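Local atomic coordinates of carbamate kinase (Mycoplasma penetrans, PDB entry 4AXS), a protein that probably acts as a carbamate kinase, transferring a phosphoryl group between carbamoyl phosphate and ADP in the arginine deiminase pathway. Residues 36-47 with 106-114; 62-70 with 200-211. All coordinates share one frame; numbering follows the deposited sequence.

Contact 1: 36-47 with 106-114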
ATOM      1  N   LEU A  36      10.323  11.242   8.779  1.00 42.77           N
ATOM      2  CA  LEU A  36       9.208  10.445   9.293  1.00 41.86           C
ATOM      3  C   LEU A  36       9.542   9.766  10.632  1.00 47.77           C
ATOM      4  O   LEU A  36       8.659   9.177  11.281  1.00 45.55           O
ATOM      5  CB  LEU A  36       8.695   9.441   8.245  1.00 40.77           C
ATOM      6  CG  LEU A  36       8.074  10.052   6.971  1.00 40.20           C
ATOM      7  CD1 LEU A  36       7.997   9.050   5.834  1.00 37.86           C
ATOM      8  CD2 LEU A  36       6.706  10.685   7.218  1.00 34.65           C
ATOM      9  N   GLY A  37      10.803   9.855  11.050  1.00 38.61           N
ATOM     10  CA  GLY A  37      11.167   9.443  12.392  1.00 39.22           C
ATOM     11  C   GLY A  37      11.670   8.025  12.604  1.00 47.38           C
ATOM     12  O   GLY A  37      12.225   7.397  11.704  1.00 48.62           O
ATOM     13  N   ASP A  38      11.475   7.529  13.821  1.00 49.74           N
ATOM     14  CA  ASP A  38      12.106   6.295  14.292  1.00 51.14           C
ATOM     15  C   ASP A  38      11.088   5.212  14.666  1.00 51.48           C
ATOM     16  O   ASP A  38      11.384   4.014  14.626  1.00 46.22           O
ATOM     17  CB  ASP A  38      12.945   6.607  15.532  1.00 52.90           C
ATOM     18  CG  ASP A  38      14.429   6.606  15.254  1.00 66.00           C
ATOM     19  OD1 ASP A  38      14.887   7.401  14.395  1.00 68.87           O
ATOM     20  OD2 ASP A  38      15.140   5.816  15.917  1.00 68.24           O
ATOM     21  N   ASN A  39       9.895   5.641  15.059  1.00 45.72           N
ATOM     22  CA  ASN A  39       8.892   4.712  15.523  1.00 45.22           C
ATOM     23  C   ASN A  39       7.538   5.162  15.039  1.00 46.71           C
ATOM     24  O   ASN A  39       7.362   6.334  14.700  1.00 44.26           O
ATOM     25  CB  ASN A  39       8.923   4.594  17.056  1.00 46.09           C
ATOM     26  CG  ASN A  39       8.764   5.941  17.761  1.00 54.56           C
ATOM     27  OD1 ASN A  39       8.007   6.812  17.323  1.00 53.32           O
ATOM     28  ND2 ASN A  39       9.481   6.112  18.861  1.00 57.19           N
ATOM     29  N   PRO A  40       6.571   4.230  15.004  1.00 45.21           N
ATOM     30  CA  PRO A  40       5.222   4.603  14.577  1.00 45.10           C
ATOM     31  C   PRO A  40       4.753   5.771  15.428  1.00 48.77           C
ATOM     32  O   PRO A  40       4.234   6.773  14.915  1.00 45.63           O
ATOM     33  CB  PRO A  40       4.390   3.354  14.897  1.00 48.34           C
ATOM     34  CG  PRO A  40       5.378   2.234  14.991  1.00 51.32           C
ATOM     35  CD  PRO A  40       6.650   2.843  15.493  1.00 46.11           C
ATOM     36  N   SER A  41       4.969   5.636  16.734  1.00 47.39           N
ATOM     37  CA  SER A  41       4.501   6.623  17.692  1.00 45.10           C
ATOM     38  C   SER A  41       4.714   8.011  17.140  1.00 49.29           C
ATOM     39  O   SER A  41       3.753   8.768  16.998  1.00 51.66           O
ATOM     40  CB  SER A  41       5.221   6.473  19.037  1.00 56.76           C
ATOM     41  OG  SER A  41       4.883   5.258  19.703  1.00 53.27           O
ATOM     42  N   GLN A  42       5.970   8.331  16.808  1.00 47.35           N
ATOM     43  CA  GLN A  42       6.343   9.681  16.382  1.00 44.76           C
ATOM     44  C   GLN A  42       6.118   9.935  14.888  1.00 48.24           C
ATOM     45  O   GLN A  42       5.878  11.079  14.478  1.00 43.65           O
ATOM     46  CB  GLN A  42       7.787  10.013  16.779  1.00 47.59           C
ATOM     47  CG  GLN A  42       8.861   9.261  16.004  1.00 50.72           C
ATOM     48  CD  GLN A  42      10.282   9.699  16.380  1.00 56.43           C
ATOM     49  OE1 GLN A  42      10.922  10.455  15.648  1.00 53.74           O
ATOM     50  NE2 GLN A  42      10.777   9.220  17.521  1.00 58.35           N
ATOM     51  N   GLN A  43       6.191   8.874  14.081  1.00 46.33           N
ATOM     52  CA  GLN A  43       5.882   8.979  12.661  1.00 45.07           C
ATOM     53  C   GLN A  43       4.466   9.533  12.506  1.00 49.50           C
ATOM     54  O   GLN A  43       4.217  10.410  11.667  1.00 49.52           O
ATOM     55  CB  GLN A  43       6.028   7.616  11.947  1.00 47.94           C
ATOM     56  CG  GLN A  43       5.906   7.694  10.407  1.00 41.01           C
ATOM     57  CD  GLN A  43       6.109   6.353   9.695  1.00 43.13           C
ATOM     58  OE1 GLN A  43       5.241   5.469   9.729  1.00 45.39           O
ATOM     59  NE2 GLN A  43       7.238   6.216   9.010  1.00 37.91           N
ATOM     60  N   LYS A  44       3.542   9.026  13.325  1.00 44.38           N
ATOM     61  CA  LYS A  44       2.192   9.576  13.358  1.00 45.12           C
ATOM     62  C   LYS A  44       2.210  11.070  13.703  1.00 43.56           C
ATOM     63  O   LYS A  44       1.481  11.868  13.114  1.00 42.67           O
ATOM     64  CB  LYS A  44       1.310   8.798  14.336  1.00 44.80           C
ATOM     65  CG  LYS A  44      -0.126   8.616  13.856  1.00 44.36           C
ATOM     66  CD  LYS A  44      -0.927   7.743  14.836  1.00 46.75           C
ATOM     67  CE  LYS A  44      -0.019   6.683  15.474  1.00 51.13           C
ATOM     68  NZ  LYS A  44      -0.763   5.589  16.177  1.00 48.23           N
ATOM     69  N   GLU A  45       3.052  11.449  14.657  1.00 49.59           N
ATOM     70  CA  GLU A  45       3.322  12.881  14.928  1.00 51.07           C
ATOM     71  C   GLU A  45       3.974  13.681  13.808  1.00 47.31           C
ATOM     72  O   GLU A  45       3.432  14.681  13.343  1.00 47.70           O
ATOM     73  CB  GLU A  45       4.226  13.028  16.142  1.00 43.94           C
ATOM     74  CG  GLU A  45       3.694  14.030  17.136  1.00 51.03           C
ATOM     75  CD  GLU A  45       2.182  13.910  17.327  1.00 55.65           C
ATOM     76  OE1 GLU A  45       1.740  12.926  17.954  1.00 52.76           O
ATOM     77  OE2 GLU A  45       1.437  14.795  16.840  1.00 53.69           O
ATOM     78  N   LEU A  46       5.144  13.237  13.371  1.00 44.56           N
ATOM     79  CA  LEU A  46       5.928  13.982  12.377  1.00 43.12           C
ATOM     80  C   LEU A  46       5.069  14.243  11.131  1.00 43.44           C
ATOM     81  O   LEU A  46       5.057  15.354  10.606  1.00 50.29           O
ATOM     82  CB  LEU A  46       7.194  13.191  12.010  1.00 42.23           C
ATOM     83  CG  LEU A  46       8.436  13.374  12.904  1.00 44.17           C
ATOM     84  CD1 LEU A  46       8.107  13.782  14.335  1.00 39.56           C
ATOM     85  CD2 LEU A  46       9.291  12.131  12.902  1.00 41.56           C
ATOM     86  N   VAL A  47       4.336  13.245  10.675  1.00 43.56           N
ATOM     87  CA  VAL A  47       3.662  13.360   9.391  1.00 40.75           C
ATOM     88  C   VAL A  47       2.643  14.503   9.327  1.00 44.86           C
ATOM     89  O   VAL A  47       2.270  14.945   8.240  1.00 45.82           O
ATOM     90  CB  VAL A  47       3.036  12.001   8.948  1.00 42.71           C
ATOM     91  CG1 VAL A  47       1.881  11.586   9.875  1.00 46.70           C
ATOM     92  CG2 VAL A  47       2.575  12.072   7.509  1.00 42.85           C
ATOM     93  N   TYR A 106       2.991   0.810   5.587  1.00 34.59           N
ATOM     94  CA  TYR A 106       3.176   1.349   6.921  1.00 33.71           C
ATOM     95  C   TYR A 106       3.148   2.877   6.823  1.00 37.37           C
ATOM     96  O   TYR A 106       2.367   3.541   7.506  1.00 42.52           O
ATOM     97  CB  TYR A 106       4.469   0.813   7.530  1.00 37.01           C
ATOM     98  CG  TYR A 106       4.987   1.577   8.735  1.00 42.23           C
ATOM     99  CD1 TYR A 106       4.144   1.894   9.796  1.00 39.92           C
ATOM    100  CD2 TYR A 106       6.336   1.961   8.815  1.00 35.69           C
ATOM    101  CE1 TYR A 106       4.618   2.585  10.901  1.00 43.01           C
ATOM    102  CE2 TYR A 106       6.814   2.644   9.910  1.00 40.39           C
ATOM    103  CZ  TYR A 106       5.948   2.955  10.953  1.00 44.93           C
ATOM    104  OH  TYR A 106       6.413   3.640  12.053  1.00 48.02           O
ATOM    105  N   ILE A 107       3.942   3.437   5.925  1.00 30.74           N
ATOM    106  CA  ILE A 107       3.971   4.883   5.793  1.00 35.40           C
ATOM    107  C   ILE A 107       2.719   5.449   5.114  1.00 36.25           C
ATOM    108  O   ILE A 107       2.219   6.507   5.499  1.00 33.24           O
ATOM    109  CB  ILE A 107       5.242   5.359   5.046  1.00 37.47           C
ATOM    110  CG1 ILE A 107       6.503   4.934   5.811  1.00 33.42           C
ATOM    111  CG2 ILE A 107       5.206   6.869   4.854  1.00 38.25           C
ATOM    112  CD1 ILE A 107       7.690   4.662   4.928  1.00 31.72           C
ATOM    113  N   GLY A 108       2.217   4.756   4.097  1.00 33.96           N
ATOM    114  CA  GLY A 108       1.087   5.275   3.351  1.00 33.88           C
ATOM    115  C   GLY A 108      -0.111   5.444   4.262  1.00 38.05           C
ATOM    116  O   GLY A 108      -0.920   6.360   4.113  1.00 37.20           O
ATOM    117  N   TYR A 109      -0.215   4.546   5.227  1.00 34.27           N
ATOM    118  CA  TYR A 109      -1.264   4.631   6.217  1.00 36.65           C
ATOM    119  C   TYR A 109      -1.202   5.948   6.996  1.00 39.20           C
ATOM    120  O   TYR A 109      -2.203   6.679   7.086  1.00 37.90           O
ATOM    121  CB  TYR A 109      -1.191   3.418   7.145  1.00 34.29           C
ATOM    122  CG  TYR A 109      -1.888   3.589   8.465  1.00 34.43           C
ATOM    123  CD1 TYR A 109      -3.185   4.086   8.536  1.00 42.98           C
ATOM    124  CD2 TYR A 109      -1.261   3.221   9.644  1.00 37.42           C
ATOM    125  CE1 TYR A 109      -3.833   4.227   9.763  1.00 41.37           C
ATOM    126  CE2 TYR A 109      -1.892   3.352  10.863  1.00 40.29           C
ATOM    127  CZ  TYR A 109      -3.171   3.854  10.920  1.00 39.53           C
ATOM    128  OH  TYR A 109      -3.778   3.987  12.139  1.00 42.03           O
ATOM    129  N   HIS A 110      -0.033   6.256   7.555  1.00 38.63           N
ATOM    130  CA  HIS A 110       0.109   7.488   8.332  1.00 38.19           C
ATOM    131  C   HIS A 110      -0.121   8.741   7.478  1.00 36.26           C
ATOM    132  O   HIS A 110      -0.846   9.648   7.871  1.00 39.42           O
ATOM    133  CB  HIS A 110       1.462   7.541   9.033  1.00 40.97           C
ATOM    134  CG  HIS A 110       1.527   6.721  10.284  1.00 38.62           C
ATOM    135  ND1 HIS A 110       2.670   6.045  10.670  1.00 42.00           N
ATOM    136  CD2 HIS A 110       0.612   6.489  11.247  1.00 37.51           C
ATOM    137  CE1 HIS A 110       2.443   5.424  11.812  1.00 43.73           C
ATOM    138  NE2 HIS A 110       1.200   5.671  12.186  1.00 43.29           N
ATOM    139  N   MET A 111       0.466   8.780   6.296  1.00 32.04           N
ATOM    140  CA  MET A 111       0.219   9.890   5.394  1.00 38.81           C
ATOM    141  C   MET A 111      -1.255  10.016   4.983  1.00 41.34           C
ATOM    142  O   MET A 111      -1.805  11.118   5.002  1.00 38.67           O
ATOM    143  CB  MET A 111       1.154   9.818   4.174  1.00 40.04           C
ATOM    144  CG  MET A 111       2.642   9.887   4.575  1.00 43.29           C
ATOM    145  SD  MET A 111       3.816  10.010   3.209  1.00 51.40           S
ATOM    146  CE  MET A 111       3.457  11.664   2.638  1.00 42.83           C
ATOM    147  N   LEU A 112      -1.894   8.891   4.646  1.00 39.31           N
ATOM    148  CA  LEU A 112      -3.282   8.903   4.183  1.00 35.41           C
ATOM    149  C   LEU A 112      -4.234   9.511   5.203  1.00 37.30           C
ATOM    150  O   LEU A 112      -5.111  10.297   4.853  1.00 37.44           O
ATOM    151  CB  LEU A 112      -3.746   7.499   3.842  1.00 41.81           C
ATOM    152  CG  LEU A 112      -4.822   7.424   2.766  1.00 44.80           C
ATOM    153  CD1 LEU A 112      -4.365   8.200   1.534  1.00 40.68           C
ATOM    154  CD2 LEU A 112      -5.098   5.963   2.427  1.00 39.48           C
ATOM    155  N   THR A 113      -4.077   9.148   6.469  1.00 35.56           N
ATOM    156  CA  THR A 113      -4.881   9.789   7.500  1.00 40.10           C
ATOM    157  C   THR A 113      -4.577  11.286   7.525  1.00 46.76           C
ATOM    158  O   THR A 113      -5.455  12.123   7.283  1.00 45.23           O
ATOM    159  CB  THR A 113      -4.584   9.236   8.903  1.00 40.07           C
ATOM    160  OG1 THR A 113      -4.918   7.847   8.965  1.00 43.78           O
ATOM    161  CG2 THR A 113      -5.400   9.973   9.938  1.00 39.85           C
ATOM    162  N   ALA A 114      -3.312  11.605   7.802  1.00 45.18           N
ATOM    163  CA  ALA A 114      -2.901  12.966   8.108  1.00 40.95           C
ATOM    164  C   ALA A 114      -3.285  13.969   7.030  1.00 47.45           C
ATOM    165  O   ALA A 114      -3.794  15.057   7.329  1.00 50.30           O
ATOM    166  CB  ALA A 114      -1.419  13.010   8.375  1.00 43.02           C
TER
HETATM  167  O   HOH W   1      -2.508   3.466  14.630  1.00 41.66           O
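Lys44, which lies across the ring of His110, has two partners for its NZ: a water 3.2 Å from Lys44 NZ, to which it donates, and, in a long, weak ion pair, Glu98 of the second subunit. The water stands 2.8 Å from Tyr109 OH, in the plane of that ring, and so ties the two helices together at the exposed margin. Behind this polar end the lysine chain is apolar in its work. Its CB packs over one face of the imidazole in a CH-pi contact, 4.1 Å from the centroid of the His110 ring, while Tyr109 CD2 lies over the opposite face. Both nitrogens of the imidazole are used. His110 NE2 bonds the same carboxylate oxygen of Glu98 of the second subunit that pairs weakly with the lysine; His110 ND1 donates to Gln43 OE1 at 2.8 Å and 157°, though that oxygen sits implausibly close to Tyr106 and its place is uncertain. Gln43 reaches the ring edge because its CG stands anti to the backbone N (chi1 -172°) and the chain runs on extended. Gln43 NE2 lies on the Ile107 side. Tyr106 crosses Pro40 at about a right angle, Tyr106 OH lying 3.4 Å from Pro40 CG; the proline nitrogen has no hydrogen to offer it. Farther along, Val47 divides its branches, CG2 meeting Met111 CG at 3.7 Å and CG1 meeting Ala114 CB at 3.9 Å. Asn39 N-caps the short helix 40-46, its OD1 accepting from Gln42 N. This is helix-on-helix packing at a dimer interface, with axes 9.5 Å apart and crossing at -37°. Helix 71-83 closes the end at Leu36, Gln43 and Ile107 through Gln73, and Met111 continues inward to strands 64-68 and 205-207.

Contact 2: 62-70 with 200-211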
ATOM      1  N   HIS A  62      -3.228  24.733  -6.319  1.00 66.43           N
ATOM      2  CA  HIS A  62      -2.227  23.792  -6.822  1.00 64.54           C
ATOM      3  C   HIS A  62      -2.660  22.322  -6.747  1.00 61.35           C
ATOM      4  O   HIS A  62      -3.438  21.925  -5.874  1.00 54.36           O
ATOM      5  CB  HIS A  62      -0.904  23.968  -6.083  1.00 59.97           C
ATOM      6  CG  HIS A  62      -0.349  25.355  -6.164  1.00 69.67           C
ATOM      7  ND1 HIS A  62       0.181  25.878  -7.325  1.00 74.64           N
ATOM      8  CD2 HIS A  62      -0.235  26.326  -5.226  1.00 64.29           C
ATOM      9  CE1 HIS A  62       0.592  27.114  -7.098  1.00 65.93           C
ATOM     10  NE2 HIS A  62       0.348  27.410  -5.835  1.00 61.54           N
ATOM     11  N   GLU A  63      -2.148  21.534  -7.688  1.00 57.82           N
ATOM     12  CA  GLU A  63      -2.230  20.082  -7.632  1.00 60.83           C
ATOM     13  C   GLU A  63      -0.956  19.574  -6.965  1.00 56.19           C
ATOM     14  O   GLU A  63       0.133  19.783  -7.487  1.00 59.40           O
ATOM     15  CB  GLU A  63      -2.317  19.489  -9.044  1.00 62.39           C
ATOM     16  CG  GLU A  63      -3.402  20.077  -9.949  1.00 61.14           C
ATOM     17  CD  GLU A  63      -3.017  19.998 -11.421  1.00 64.38           C
ATOM     18  OE1 GLU A  63      -2.200  20.843 -11.865  1.00 68.60           O
ATOM     19  OE2 GLU A  63      -3.510  19.091 -12.129  1.00 50.44           O
ATOM     20  N   VAL A  64      -1.086  18.919  -5.814  1.00 57.39           N
ATOM     21  CA  VAL A  64       0.070  18.362  -5.115  1.00 51.23           C
ATOM     22  C   VAL A  64       0.111  16.846  -5.238  1.00 53.67           C
ATOM     23  O   VAL A  64      -0.733  16.140  -4.679  1.00 55.85           O
ATOM     24  CB  VAL A  64       0.099  18.739  -3.608  1.00 54.00           C
ATOM     25  CG1 VAL A  64       1.365  18.199  -2.941  1.00 48.59           C
ATOM     26  CG2 VAL A  64      -0.007  20.248  -3.412  1.00 50.15           C
ATOM     27  N   ILE A  65       1.093  16.356  -5.984  1.00 52.40           N
ATOM     28  CA  ILE A  65       1.403  14.936  -6.036  1.00 44.18           C
ATOM     29  C   ILE A  65       2.388  14.639  -4.910  1.00 45.34           C
ATOM     30  O   ILE A  65       3.423  15.289  -4.796  1.00 37.90           O
ATOM     31  CB  ILE A  65       2.051  14.578  -7.365  1.00 47.27           C
ATOM     32  CG1 ILE A  65       1.079  14.843  -8.521  1.00 53.57           C
ATOM     33  CG2 ILE A  65       2.498  13.118  -7.361  1.00 49.71           C
ATOM     34  CD1 ILE A  65       0.774  16.299  -8.794  1.00 51.92           C
ATOM     35  N   VAL A  66       2.069  13.667  -4.061  1.00 47.54           N
ATOM     36  CA  VAL A  66       2.889  13.442  -2.872  1.00 45.60           C
ATOM     37  C   VAL A  66       3.729  12.165  -2.913  1.00 42.38           C
ATOM     38  O   VAL A  66       3.296  11.144  -3.453  1.00 43.28           O
ATOM     39  CB  VAL A  66       2.037  13.478  -1.597  1.00 40.17           C
ATOM     40  CG1 VAL A  66       2.924  13.353  -0.381  1.00 38.16           C
ATOM     41  CG2 VAL A  66       1.247  14.772  -1.546  1.00 36.91           C
ATOM     42  N   GLY A  67       4.933  12.244  -2.344  1.00 40.73           N
ATOM     43  CA  GLY A  67       5.876  11.139  -2.322  1.00 38.43           C
ATOM     44  C   GLY A  67       6.720  11.169  -1.062  1.00 39.18           C
ATOM     45  O   GLY A  67       6.674  12.139  -0.315  1.00 40.20           O
ATOM     46  N   HIS A  68       7.488  10.109  -0.814  1.00 38.85           N
ATOM     47  CA  HIS A  68       8.252   9.991   0.428  1.00 37.71           C
ATOM     48  C   HIS A  68       9.323   8.918   0.339  1.00 36.29           C
ATOM     49  O   HIS A  68       9.195   7.962  -0.426  1.00 35.22           O
ATOM     50  CB  HIS A  68       7.326   9.663   1.601  1.00 38.77           C
ATOM     51  CG  HIS A  68       6.726   8.291   1.529  1.00 36.35           C
ATOM     52  ND1 HIS A  68       7.372   7.169   2.001  1.00 31.88           N
ATOM     53  CD2 HIS A  68       5.539   7.865   1.039  1.00 33.41           C
ATOM     54  CE1 HIS A  68       6.619   6.107   1.787  1.00 30.58           C
ATOM     55  NE2 HIS A  68       5.499   6.503   1.210  1.00 36.11           N
ATOM     56  N   GLY A  69      10.375   9.076   1.136  1.00 33.79           N
ATOM     57  CA  GLY A  69      11.429   8.084   1.206  1.00 33.16           C
ATOM     58  C   GLY A  69      11.114   7.094   2.302  1.00 36.61           C
ATOM     59  O   GLY A  69      10.067   7.192   2.952  1.00 33.38           O
ATOM     60  N   ASN A  70      12.023   6.145   2.526  1.00 35.77           N
ATOM     61  CA  ASN A  70      11.769   5.078   3.485  1.00 32.69           C
ATOM     62  C   ASN A  70      13.016   4.419   4.062  1.00 36.59           C
ATOM     63  O   ASN A  70      12.948   3.303   4.569  1.00 34.60           O
ATOM     64  CB  ASN A  70      10.889   4.019   2.848  1.00 30.68           C
ATOM     65  CG  ASN A  70      11.663   3.100   1.925  1.00 34.42           C
ATOM     66  OD1 ASN A  70      12.718   3.475   1.385  1.00 26.20           O
ATOM     67  ND2 ASN A  70      11.146   1.878   1.739  1.00 25.81           N
ATOM     68  N   VAL A 200      -4.449  12.153 -11.019  1.00 58.38           N
ATOM     69  CA  VAL A 200      -3.911  13.498 -10.816  1.00 62.36           C
ATOM     70  C   VAL A 200      -4.612  14.516 -11.707  1.00 61.40           C
ATOM     71  O   VAL A 200      -4.705  15.693 -11.365  1.00 55.38           O
ATOM     72  CB  VAL A 200      -2.423  13.572 -11.144  1.00 58.05           C
ATOM     73  CG1 VAL A 200      -1.922  14.979 -10.914  1.00 57.68           C
ATOM     74  CG2 VAL A 200      -1.642  12.573 -10.308  1.00 58.30           C
ATOM     75  N   ASN A 201      -5.090  14.051 -12.857  1.00 63.80           N
ATOM     76  CA  ASN A 201      -5.878  14.884 -13.751  1.00 63.02           C
ATOM     77  C   ASN A 201      -7.193  15.248 -13.086  1.00 61.01           C
ATOM     78  O   ASN A 201      -7.600  16.406 -13.088  1.00 54.29           O
ATOM     79  CB  ASN A 201      -6.114  14.167 -15.074  1.00 60.63           C
ATOM     80  CG  ASN A 201      -4.843  14.002 -15.878  1.00 60.80           C
ATOM     81  OD1 ASN A 201      -4.683  13.017 -16.595  1.00 65.05           O
ATOM     82  ND2 ASN A 201      -3.923  14.964 -15.759  1.00 55.21           N
ATOM     83  N   ASN A 202      -7.857  14.254 -12.509  1.00 63.04           N
ATOM     84  CA  ASN A 202      -8.927  14.552 -11.574  1.00 60.03           C
ATOM     85  C   ASN A 202      -8.261  15.348 -10.460  1.00 58.16           C
ATOM     86  O   ASN A 202      -7.047  15.535 -10.467  1.00 58.94           O
ATOM     87  CB  ASN A 202      -9.534  13.278 -11.003  1.00 60.14           C
ATOM     88  CG  ASN A 202      -9.934  12.275 -12.072  1.00 67.07           C
ATOM     89  OD1 ASN A 202     -10.700  11.339 -11.804  1.00 70.57           O
ATOM     90  ND2 ASN A 202      -9.416  12.449 -13.279  1.00 61.76           N
ATOM     91  N   GLY A 203      -9.028  15.814  -9.489  1.00 57.23           N
ATOM     92  CA  GLY A 203      -8.419  16.548  -8.396  1.00 57.07           C
ATOM     93  C   GLY A 203      -7.969  15.639  -7.268  1.00 60.71           C
ATOM     94  O   GLY A 203      -7.987  16.025  -6.100  1.00 63.76           O
ATOM     95  N   CYS A 204      -7.562  14.420  -7.599  1.00 53.18           N
ATOM     96  CA  CYS A 204      -7.184  13.490  -6.550  1.00 54.96           C
ATOM     97  C   CYS A 204      -5.765  13.757  -6.094  1.00 55.47           C
ATOM     98  O   CYS A 204      -4.850  13.832  -6.913  1.00 58.57           O
ATOM     99  CB  CYS A 204      -7.364  12.049  -7.013  1.00 56.04           C
ATOM    100  SG  CYS A 204      -9.110  11.622  -7.314  1.00 55.65           S
ATOM    101  N   VAL A 205      -5.593  13.942  -4.788  1.00 50.57           N
ATOM    102  CA  VAL A 205      -4.260  14.087  -4.212  1.00 48.97           C
ATOM    103  C   VAL A 205      -3.625  12.706  -4.000  1.00 48.31           C
ATOM    104  O   VAL A 205      -3.983  11.978  -3.072  1.00 47.54           O
ATOM    105  CB  VAL A 205      -4.286  14.909  -2.907  1.00 46.57           C
ATOM    106  CG1 VAL A 205      -5.436  14.481  -2.045  1.00 52.83           C
ATOM    107  CG2 VAL A 205      -2.967  14.779  -2.156  1.00 47.59           C
ATOM    108  N   CYS A 206      -2.677  12.376  -4.876  1.00 46.09           N
ATOM    109  CA  CYS A 206      -2.132  11.034  -5.027  1.00 43.42           C
ATOM    110  C   CYS A 206      -0.768  10.844  -4.382  1.00 40.62           C
ATOM    111  O   CYS A 206       0.176  11.555  -4.703  1.00 37.41           O
ATOM    112  CB  CYS A 206      -1.962  10.719  -6.509  1.00 48.93           C
ATOM    113  SG  CYS A 206      -3.403  10.991  -7.520  1.00 52.80           S
ATOM    114  N   ILE A 207      -0.654   9.839  -3.517  1.00 42.48           N
ATOM    115  CA  ILE A 207       0.619   9.516  -2.887  1.00 40.28           C
ATOM    116  C   ILE A 207       1.250   8.328  -3.592  1.00 37.50           C
ATOM    117  O   ILE A 207       0.663   7.246  -3.647  1.00 34.99           O
ATOM    118  CB  ILE A 207       0.452   9.218  -1.390  1.00 37.46           C
ATOM    119  CG1 ILE A 207      -0.415  10.293  -0.731  1.00 36.08           C
ATOM    120  CG2 ILE A 207       1.809   9.112  -0.718  1.00 32.49           C
ATOM    121  CD1 ILE A 207      -0.786   9.987   0.701  1.00 35.81           C
ATOM    122  N   VAL A 208       2.443   8.542  -4.140  1.00 36.19           N
ATOM    123  CA  VAL A 208       3.136   7.519  -4.915  1.00 34.12           C
ATOM    124  C   VAL A 208       4.640   7.525  -4.683  1.00 37.33           C
ATOM    125  O   VAL A 208       5.184   8.418  -4.013  1.00 38.58           O
ATOM    126  CB  VAL A 208       2.912   7.712  -6.412  1.00 36.94           C
ATOM    127  CG1 VAL A 208       1.469   7.418  -6.778  1.00 41.29           C
ATOM    128  CG2 VAL A 208       3.300   9.121  -6.819  1.00 40.63           C
ATOM    129  N   GLY A 209       5.312   6.528  -5.254  1.00 37.74           N
ATOM    130  CA  GLY A 209       6.763   6.420  -5.158  1.00 35.52           C
ATOM    131  C   GLY A 209       7.261   6.313  -3.726  1.00 40.43           C
ATOM    132  O   GLY A 209       8.336   6.840  -3.391  1.00 33.70           O
ATOM    133  N   GLY A 210       6.480   5.638  -2.876  1.00 33.88           N
ATOM    134  CA  GLY A 210       6.867   5.432  -1.490  1.00 31.62           C
ATOM    135  C   GLY A 210       8.208   4.725  -1.425  1.00 33.20           C
ATOM    136  O   GLY A 210       8.379   3.675  -2.032  1.00 33.80           O
ATOM    137  N   GLY A 211       9.172   5.319  -0.726  1.00 35.01           N
ATOM    138  CA  GLY A 211      10.511   4.766  -0.639  1.00 33.58           C
ATOM    139  C   GLY A 211      11.144   4.575  -2.001  1.00 33.47           C
ATOM    140  O   GLY A 211      12.105   3.823  -2.150  1.00 32.04           O
TER
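Strands 64-68 and 205-207 run parallel, 18° apart, and meet in a single bridge in which Val66 straddles Ile207: Val66 N donates to Cys206 O at 2.9 Å, and Val208 N to Val66 O at 2.8 Å. Beyond it Gly211 N reaches His68 O at 2.7 Å. On one side Ile65 CD1 packs on Val200 CG1 at 3.7 Å, with Val208 alongside; on the other, Val66 meets Val205 and Ile207. With His68 CG between the backbone N and the carbonyl carbon (chi1 68°), the ring is set over Gly210 and His68 ND1 turns to Gly69 O, bonding it at 2.9 Å and 170°, while NE2 bonds Tyr130. Gly210 CA makes a CH-pi contact with one face, offset toward the rim, 3.5 Å from the centroid of the His68 ring. A sulfate, probably from the crystallisation liquor, lies close to Gly69 and may mark an anion-binding pocket. Strand 64-68 is bonded along its other edge to strand 27-31, and 205-207 is paired with 128-130, so this bridge links two sheets, consistent with the continuous central sheet of the amino acid kinase fold; helix 48-59 packs on Val64 and Val66, and helix 96-121 on Val66, His68 and Val205.

In the fold
Helix 96-121 is the element the two contacts have in common: in contact 1 it receives the short helix 40-46, and on another flank it lies on the strands of contact 2. Ile107 and Met111 pass between them, touching Leu36, Gln43 and Val47 on one side and His68 and Val66 on the other. Both contacts are largely buried, but contact 1 sits farther from the chain centre and has an exposed margin, where water and a partner subunit's carboxylate enter. Contact 2 lies deeper and depends on backbone bonding, aliphatic packing and close-fitting glycines. Histidines take part in both, one turned to the dimer interface, the other held within its own chain.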